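PDB 4G3A: CLIP-associating protein from Drosophila melanogaster, which tracks microtubule plus ends, stabilises dynamic microtubules, is required for several aspects of mitotic spindle formation and is represented here by its N-terminal TOG-like domain. Local coordinates for residues I65-L70 and D104-K109; A72-I77 and Q111-D116; L76-G81 and M118-L123. One frame throughout, in Å; residues are numbered along the deposited sequence.

Interaction 1 (I65-L70 and D104-K109); sequences IAQKSL and DTVREK
The side-chain amide of Q67 meets T105 at its oxygen and K109 CG above its plane, away from that oxygen. T105 OG1 donates a hydrogen bond to Q67 OE1 over 2.7 Å. The angle at the oxygen is 127°, and the donor is tilted 21° out of the amide plane. K109 CG lies on that same side of the plane, 3.8 Å from Q67 NE2. This is the packing of two successive HEAT repeats in the TOG domain: helix 63-80 of HEAT 1 runs nearly parallel to helix 104-119 of HEAT 2. Q67 reaches across because its CG stands anti to the backbone N (chi1 174°) and the chain beyond is extended. T105 meets it at about a right angle. The aliphatic parts of the two long chains also touch, with Q67 CG 3.6 Å from K109 CG. The nitrogen of the amide has a weak hydrogen bond to E71 on its own helix.

V106 CG2 packs 4.0 Å from Q67 CB. L70 CD1 sits 3.8 Å from V106 O. Helices 47-58 and 88-98 also pack on L70. A water bridges the backbones, donating to K109 O at 2.8 Å and weakly to L70 O at 3.4 Å.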
# COMPACT_ATOMS: atom_id res chain seq x y z
N ILE A 65 -1.61 7.68 -16.40
CA ILE A 65 -1.12 6.40 -16.89
C ILE A 65 -0.50 5.57 -15.76
O ILE A 65 -0.63 4.35 -15.72
CB ILE A 65 -0.11 6.60 -18.04
CG1 ILE A 65 -0.86 6.93 -19.33
CG2 ILE A 65 0.73 5.36 -18.24
CD1 ILE A 65 0.03 7.46 -20.43
N ALA A 66 0.18 6.25 -14.84
CA ALA A 66 0.71 5.57 -13.66
C ALA A 66 -0.43 4.96 -12.86
O ALA A 66 -0.37 3.81 -12.43
CB ALA A 66 1.50 6.54 -12.81
N GLN A 67 -1.48 5.74 -12.66
CA GLN A 67 -2.62 5.28 -11.88
C GLN A 67 -3.26 4.06 -12.53
O GLN A 67 -3.64 3.11 -11.85
CB GLN A 67 -3.64 6.40 -11.72
CG GLN A 67 -4.92 5.96 -11.04
CD GLN A 67 -5.79 7.13 -10.67
OE1 GLN A 67 -5.28 8.22 -10.40
NE2 GLN A 67 -7.10 6.92 -10.65
N LYS A 68 -3.38 4.10 -13.86
CA LYS A 68 -3.99 2.99 -14.59
C LYS A 68 -3.13 1.74 -14.51
O LYS A 68 -3.65 0.64 -14.41
CB LYS A 68 -4.24 3.38 -16.05
CG LYS A 68 -5.27 4.48 -16.23
CD LYS A 68 -6.67 3.93 -16.47
CE LYS A 68 -7.57 4.16 -15.27
NZ LYS A 68 -7.38 5.53 -14.70
N SER A 69 -1.81 1.91 -14.55
CA SER A 69 -0.91 0.78 -14.36
C SER A 69 -1.11 0.13 -12.98
O SER A 69 -1.09 -1.09 -12.85
CB SER A 69 0.55 1.20 -14.55
OG SER A 69 1.00 1.97 -13.46
N LEU A 70 -1.31 0.95 -11.95
CA LEU A 70 -1.62 0.44 -10.60
C LEU A 70 -2.93 -0.35 -10.62
O LEU A 70 -3.01 -1.46 -10.11
CB LEU A 70 -1.74 1.59 -9.60
CG LEU A 70 -0.46 2.35 -9.24
CD1 LEU A 70 -0.78 3.64 -8.52
CD2 LEU A 70 0.46 1.47 -8.38
N ASP A 104 -4.30 12.72 -4.97
CA ASP A 104 -4.98 11.83 -4.04
C ASP A 104 -5.43 10.49 -4.64
O ASP A 104 -5.34 9.46 -3.98
CB ASP A 104 -6.12 12.53 -3.27
CG ASP A 104 -7.13 13.19 -4.19
OD1 ASP A 104 -6.96 13.15 -5.42
OD2 ASP A 104 -8.12 13.75 -3.66
N THR A 105 -5.87 10.49 -5.90
CA THR A 105 -6.38 9.27 -6.52
C THR A 105 -5.26 8.28 -6.79
O THR A 105 -5.47 7.07 -6.79
CB THR A 105 -7.16 9.53 -7.85
OG1 THR A 105 -6.29 10.11 -8.82
CG2 THR A 105 -8.36 10.43 -7.62
N VAL A 106 -4.06 8.79 -7.05
CA VAL A 106 -2.91 7.91 -7.26
C VAL A 106 -2.55 7.18 -5.96
O VAL A 106 -2.32 5.98 -5.96
CB VAL A 106 -1.70 8.69 -7.83
CG1 VAL A 106 -0.46 7.84 -7.78
CG2 VAL A 106 -1.97 9.12 -9.26
N ARG A 107 -2.52 7.91 -4.85
CA ARG A 107 -2.24 7.27 -3.56
C ARG A 107 -3.30 6.20 -3.27
O ARG A 107 -2.99 5.13 -2.76
CB ARG A 107 -2.22 8.30 -2.44
CG ARG A 107 -1.18 9.40 -2.64
CD ARG A 107 -0.97 10.19 -1.36
NE ARG A 107 -2.20 10.83 -0.91
CZ ARG A 107 -2.62 12.02 -1.33
NH1 ARG A 107 -1.90 12.70 -2.21
NH2 ARG A 107 -3.76 12.52 -0.88
N GLU A 108 -4.55 6.51 -3.59
CA GLU A 108 -5.66 5.59 -3.36
C GLU A 108 -5.43 4.27 -4.07
O GLU A 108 -5.49 3.20 -3.46
CB GLU A 108 -6.97 6.19 -3.85
CG GLU A 108 -7.63 7.15 -2.88
CD GLU A 108 -8.71 7.98 -3.55
OE1 GLU A 108 -9.13 7.62 -4.67
OE2 GLU A 108 -9.13 9.00 -2.95
N LYS A 109 -5.17 4.35 -5.37
CA LYS A 109 -5.00 3.15 -6.17
C LYS A 109 -3.76 2.38 -5.73
O LYS A 109 -3.73 1.15 -5.80
CB LYS A 109 -4.96 3.47 -7.67
CG LYS A 109 -6.22 4.18 -8.18
CD LYS A 109 -7.47 3.36 -7.88
CE LYS A 109 -8.74 4.07 -8.37
NZ LYS A 109 -9.96 3.33 -7.98
O HOH W 1 -5.17 -0.40 -7.64

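Interaction 2 (A72-I77 and Q111-D116)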
# COMPACT_ATOMS: atom_id res chain seq x y z
N ALA A 72 -4.13 -1.69 -13.24
CA ALA A 72 -3.87 -2.85 -14.07
C ALA A 72 -3.23 -3.93 -13.22
O ALA A 72 -3.59 -5.11 -13.32
CB ALA A 72 -2.98 -2.50 -15.25
N PHE A 73 -2.27 -3.53 -12.38
CA PHE A 73 -1.61 -4.48 -11.51
C PHE A 73 -2.65 -5.07 -10.54
O PHE A 73 -2.64 -6.26 -10.27
CB PHE A 73 -0.44 -3.83 -10.76
CG PHE A 73 0.84 -3.76 -11.57
CD1 PHE A 73 1.38 -4.90 -12.15
CD2 PHE A 73 1.53 -2.56 -11.71
CE1 PHE A 73 2.56 -4.84 -12.89
CE2 PHE A 73 2.71 -2.49 -12.45
CZ PHE A 73 3.23 -3.64 -13.04
N SER A 74 -3.53 -4.23 -10.01
CA SER A 74 -4.58 -4.75 -9.13
C SER A 74 -5.38 -5.86 -9.82
O SER A 74 -5.67 -6.90 -9.22
CB SER A 74 -5.49 -3.63 -8.64
OG SER A 74 -4.94 -2.99 -7.49
N GLU A 75 -5.72 -5.65 -11.09
CA GLU A 75 -6.50 -6.65 -11.83
C GLU A 75 -5.71 -7.94 -12.06
O GLU A 75 -6.26 -9.03 -11.93
CB GLU A 75 -7.03 -6.07 -13.16
CG GLU A 75 -8.02 -4.94 -12.95
CD GLU A 75 -9.15 -5.32 -12.00
OE1 GLU A 75 -9.68 -6.45 -12.11
OE2 GLU A 75 -9.50 -4.48 -11.14
N LEU A 76 -4.43 -7.83 -12.39
CA LEU A 76 -3.56 -9.01 -12.50
C LEU A 76 -3.44 -9.75 -11.17
O LEU A 76 -3.46 -10.99 -11.13
CB LEU A 76 -2.17 -8.62 -13.01
CG LEU A 76 -2.09 -8.05 -14.43
CD1 LEU A 76 -0.73 -7.41 -14.68
CD2 LEU A 76 -2.37 -9.14 -15.46
N ILE A 77 -3.31 -8.99 -10.08
CA ILE A 77 -3.24 -9.60 -8.76
C ILE A 77 -4.51 -10.40 -8.51
O ILE A 77 -4.45 -11.54 -8.06
CB ILE A 77 -3.09 -8.53 -7.66
CG1 ILE A 77 -1.70 -7.92 -7.69
CG2 ILE A 77 -3.35 -9.13 -6.29
CD1 ILE A 77 -1.65 -6.57 -7.04
N GLN A 111 -2.65 2.36 -2.53
CA GLN A 111 -3.06 1.70 -1.28
C GLN A 111 -3.92 0.49 -1.63
O GLN A 111 -3.82 -0.58 -1.04
CB GLN A 111 -3.83 2.67 -0.39
CG GLN A 111 -2.96 3.70 0.36
CD GLN A 111 -2.33 3.12 1.62
OE1 GLN A 111 -2.22 1.90 1.77
NE2 GLN A 111 -1.89 3.99 2.52
N LEU A 112 -4.78 0.65 -2.63
CA LEU A 112 -5.67 -0.43 -3.03
C LEU A 112 -4.88 -1.62 -3.60
O LEU A 112 -5.18 -2.77 -3.30
CB LEU A 112 -6.75 0.08 -3.99
CG LEU A 112 -7.80 -0.91 -4.52
CD1 LEU A 112 -8.31 -1.86 -3.44
CD2 LEU A 112 -8.95 -0.16 -5.17
N LEU A 113 -3.86 -1.35 -4.41
CA LEU A 113 -2.97 -2.41 -4.89
C LEU A 113 -2.36 -3.19 -3.72
O LEU A 113 -2.28 -4.43 -3.76
CB LEU A 113 -1.84 -1.82 -5.77
CG LEU A 113 -0.87 -2.81 -6.42
CD1 LEU A 113 -0.17 -2.22 -7.69
CD2 LEU A 113 0.16 -3.34 -5.43
N LEU A 114 -1.93 -2.46 -2.68
CA LEU A 114 -1.38 -3.11 -1.50
C LEU A 114 -2.42 -4.00 -0.80
O LEU A 114 -2.14 -5.13 -0.43
CB LEU A 114 -0.80 -2.09 -0.51
CG LEU A 114 0.38 -1.26 -1.02
CD1 LEU A 114 0.78 -0.21 0.02
CD2 LEU A 114 1.56 -2.15 -1.37
N ARG A 115 -3.64 -3.49 -0.64
CA ARG A 115 -4.69 -4.32 -0.02
C ARG A 115 -5.01 -5.55 -0.89
O ARG A 115 -5.26 -6.64 -0.38
CB ARG A 115 -5.94 -3.48 0.26
CG ARG A 115 -5.70 -2.39 1.32
CD ARG A 115 -7.02 -1.87 1.91
NE ARG A 115 -7.84 -1.19 0.92
CZ ARG A 115 -7.73 0.10 0.61
NH1 ARG A 115 -6.81 0.85 1.21
NH2 ARG A 115 -8.52 0.64 -0.30
N ASP A 116 -4.97 -5.37 -2.21
CA ASP A 116 -5.25 -6.47 -3.13
C ASP A 116 -4.20 -7.58 -3.01
O ASP A 116 -4.53 -8.76 -3.03
CB ASP A 116 -5.37 -5.98 -4.58
CG ASP A 116 -6.65 -5.19 -4.83
OD1 ASP A 116 -7.66 -5.39 -4.11
OD2 ASP A 116 -6.65 -4.35 -5.75
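The helical segments 72-77 and 111-116 run almost parallel, 10° apart with axes 9.2 Å from each other, and come nearest where S74 CA lies 5.1 Å from L113 CA. Both are middle turns of longer helices, one from HEAT 1 and one from HEAT 2, so this is buried packing between adjacent repeats of the TOG domain. The small S74 side chain suits the close approach. Its OG touches L113 CA at 3.3 Å.

The same hydroxyl donates a hydrogen bond to D116 OD2, at 2.8 Å. D116 OD2 accepts with its anti lone pair, on the side away from the other carboxylate oxygen. S74 OG stands anti to its own carbonyl carbon (chi1 -85°), which turns it to the facing helix. The bond therefore gives a buried carboxylate oxygen a polar partner. E75, on the helix of S74, has a like charge nearby, but it is paired with K78 in a salt bridge. K78 also packs on D116, so its charge may ease the burial of the carboxylate.

L113 fills the other side of the contact. Its CD1 lies 3.5 Å from F73 CB, while the end of the F73 side chain leads away; F73 also packs on I51, L54, V91 and F84. I77 crosses L113 at about a right angle, with its CD1 3.9 Å from L113 CG. The other branch of I77, CG2, rests 3.5 Å from D116 O.

Interaction 3 (L76-G81 and M118-L123); sequences LIKRLG and MEHRVL
K78 runs past the imidazole of H120 from its first carbon onward. K78 CB begins beside the ring, 4.1 Å from H120 CE1. K78 CG then lies over one face, 3.4 Å from H120 NE2. It makes a CH-pi contact, 3.7 Å from the ring centroid and 26° off the ring normal. This placing follows from chi1 of -67°, which sets CG anti to the carbonyl carbon. K78 CD still touches H120 NE2, but the extended chain then leads off. NZ ends in a salt bridge with E75, one turn earlier on its own helix. On the opposite face of the H120 ring lies E119 CG, offset toward the rim.

The contact lies at the C-terminal ends of two neighbouring helices in the HEAT-repeat array of the TOG domain. Helix 104-119 of HEAT 2 closes in a Schellman motif with R121, at positive phi, as its C-prime residue. In it V122 N bonds to L117 O and R121 N to M118 O. G81 is the first residue past helix 63-80 of HEAT 1, and its phi of 55° favours glycine. Here the two helix ends come close. G81 CA makes a CA-H...O contact with H120 O at 3.5 Å.

V122 is a buried side chain that also packs on L117. Its CG2 is 3.6 Å from I77 CG2 and 3.5 Å from G81 O. I77 meets it at about a right angle. A water links the two segments: it donates to K78 O at 2.7 Å and hydrogen-bonds with H120 ND1 at 3.1 Å.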
# COMPACT_ATOMS: atom_id res chain seq x y z
N LEU A 76 -4.43 -7.83 -12.39
CA LEU A 76 -3.56 -9.01 -12.50
C LEU A 76 -3.44 -9.75 -11.17
O LEU A 76 -3.46 -10.99 -11.13
CB LEU A 76 -2.17 -8.62 -13.01
CG LEU A 76 -2.09 -8.05 -14.43
CD1 LEU A 76 -0.73 -7.41 -14.68
CD2 LEU A 76 -2.37 -9.14 -15.46
N ILE A 77 -3.31 -8.99 -10.08
CA ILE A 77 -3.24 -9.60 -8.76
C ILE A 77 -4.51 -10.40 -8.51
O ILE A 77 -4.45 -11.54 -8.06
CB ILE A 77 -3.09 -8.53 -7.66
CG1 ILE A 77 -1.70 -7.92 -7.69
CG2 ILE A 77 -3.35 -9.13 -6.29
CD1 ILE A 77 -1.65 -6.57 -7.04
N LYS A 78 -5.66 -9.80 -8.80
CA LYS A 78 -6.94 -10.48 -8.60
C LYS A 78 -7.03 -11.76 -9.42
O LYS A 78 -7.51 -12.78 -8.93
CB LYS A 78 -8.11 -9.56 -8.93
CG LYS A 78 -8.25 -8.41 -7.97
CD LYS A 78 -9.32 -7.46 -8.45
CE LYS A 78 -9.16 -6.10 -7.81
NZ LYS A 78 -10.19 -5.18 -8.35
N ARG A 79 -6.57 -11.72 -10.67
CA ARG A 79 -6.62 -12.89 -11.54
C ARG A 79 -5.53 -13.91 -11.22
O ARG A 79 -5.76 -15.12 -11.34
CB ARG A 79 -6.46 -12.49 -13.01
CG ARG A 79 -7.60 -11.69 -13.57
CD ARG A 79 -7.35 -11.45 -15.03
NE ARG A 79 -8.49 -10.79 -15.66
CZ ARG A 79 -9.37 -11.40 -16.44
NH1 ARG A 79 -9.25 -12.70 -16.70
NH2 ARG A 79 -10.36 -10.71 -16.97
N LEU A 80 -4.36 -13.43 -10.83
CA LEU A 80 -3.19 -14.29 -10.66
C LEU A 80 -3.03 -14.85 -9.26
O LEU A 80 -2.44 -15.92 -9.07
CB LEU A 80 -1.91 -13.55 -11.05
CG LEU A 80 -1.40 -13.76 -12.47
CD1 LEU A 80 -2.54 -13.63 -13.47
CD2 LEU A 80 -0.28 -12.79 -12.79
N GLY A 81 -3.53 -14.13 -8.27
CA GLY A 81 -3.39 -14.56 -6.89
C GLY A 81 -1.92 -14.79 -6.58
O GLY A 81 -1.08 -13.96 -6.92
N MSE A 118 -2.77 -8.55 -0.40
CA MSE A 118 -3.07 -9.31 0.80
C MSE A 118 -4.40 -10.05 0.65
O MSE A 118 -4.50 -11.23 0.96
CB MSE A 118 -3.09 -8.39 2.02
CG MSE A 118 -1.74 -7.79 2.33
SE MSE A 118 -1.78 -6.70 3.98
CE MSE A 118 -2.65 -5.13 3.23
N GLU A 119 -5.42 -9.36 0.17
CA GLU A 119 -6.73 -9.99 0.05
C GLU A 119 -6.67 -11.20 -0.88
O GLU A 119 -7.25 -12.24 -0.59
CB GLU A 119 -7.80 -9.00 -0.43
CG GLU A 119 -9.21 -9.61 -0.46
CD GLU A 119 -10.31 -8.60 -0.76
OE1 GLU A 119 -10.02 -7.38 -0.82
OE2 GLU A 119 -11.47 -9.02 -0.91
N HIS A 120 -5.93 -11.08 -1.97
CA HIS A 120 -5.84 -12.17 -2.93
C HIS A 120 -4.65 -13.09 -2.70
O HIS A 120 -4.27 -13.88 -3.56
CB HIS A 120 -5.90 -11.63 -4.36
CG HIS A 120 -7.13 -10.82 -4.61
ND1 HIS A 120 -8.32 -11.38 -5.01
CD2 HIS A 120 -7.37 -9.50 -4.43
CE1 HIS A 120 -9.24 -10.44 -5.10
NE2 HIS A 120 -8.70 -9.29 -4.75
N ARG A 121 -4.07 -12.99 -1.51
CA ARG A 121 -3.09 -13.96 -1.04
C ARG A 121 -1.84 -14.06 -1.91
O ARG A 121 -1.29 -15.15 -2.09
CB ARG A 121 -3.73 -15.34 -0.87
CG ARG A 121 -4.95 -15.36 0.03
CD ARG A 121 -5.39 -16.79 0.32
NE ARG A 121 -6.50 -16.83 1.26
CZ ARG A 121 -6.37 -16.84 2.58
NH1 ARG A 121 -5.16 -16.80 3.12
NH2 ARG A 121 -7.44 -16.88 3.36
N VAL A 122 -1.39 -12.93 -2.43
CA VAL A 122 -0.09 -12.90 -3.09
C VAL A 122 0.97 -13.25 -2.06
O VAL A 122 1.87 -14.04 -2.33
CB VAL A 122 0.20 -11.53 -3.70
CG1 VAL A 122 1.59 -11.51 -4.30
CG2 VAL A 122 -0.82 -11.19 -4.75
N LEU A 123 0.85 -12.64 -0.88
CA LEU A 123 1.68 -12.96 0.28
C LEU A 123 0.90 -12.64 1.55
O LEU A 123 -0.05 -11.85 1.52
CB LEU A 123 3.00 -12.18 0.28
CG LEU A 123 3.12 -10.72 -0.20
CD1 LEU A 123 1.88 -9.89 0.03
CD2 LEU A 123 4.35 -10.07 0.42
O HOH W 2 -7.76 -14.00 -6.48

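How the interactions relate
All three contacts join helix 63-80 of HEAT 1 to helix 104-119 of HEAT 2. Along the chain, segments 65-70, 72-77 and 76-81 come first, then 104-109, 111-116 and 118-123 in the same order, as fits parallel helices. Interactions 1 and 2 have centres about 10 Å apart and touch where L70 O meets L113 CD1 at 3.8 Å. Interactions 2 and 3, about 8 Å apart between centres, share L76 and I77, and K78 CE lies 3.7 Å from D116 OD2. Interactions 1 and 3 are about 18 Å apart between centres and do not touch. A partly buried contact gives way to a buried middle, then to the helix ends. This seam joins adjacent TOG-domain repeats.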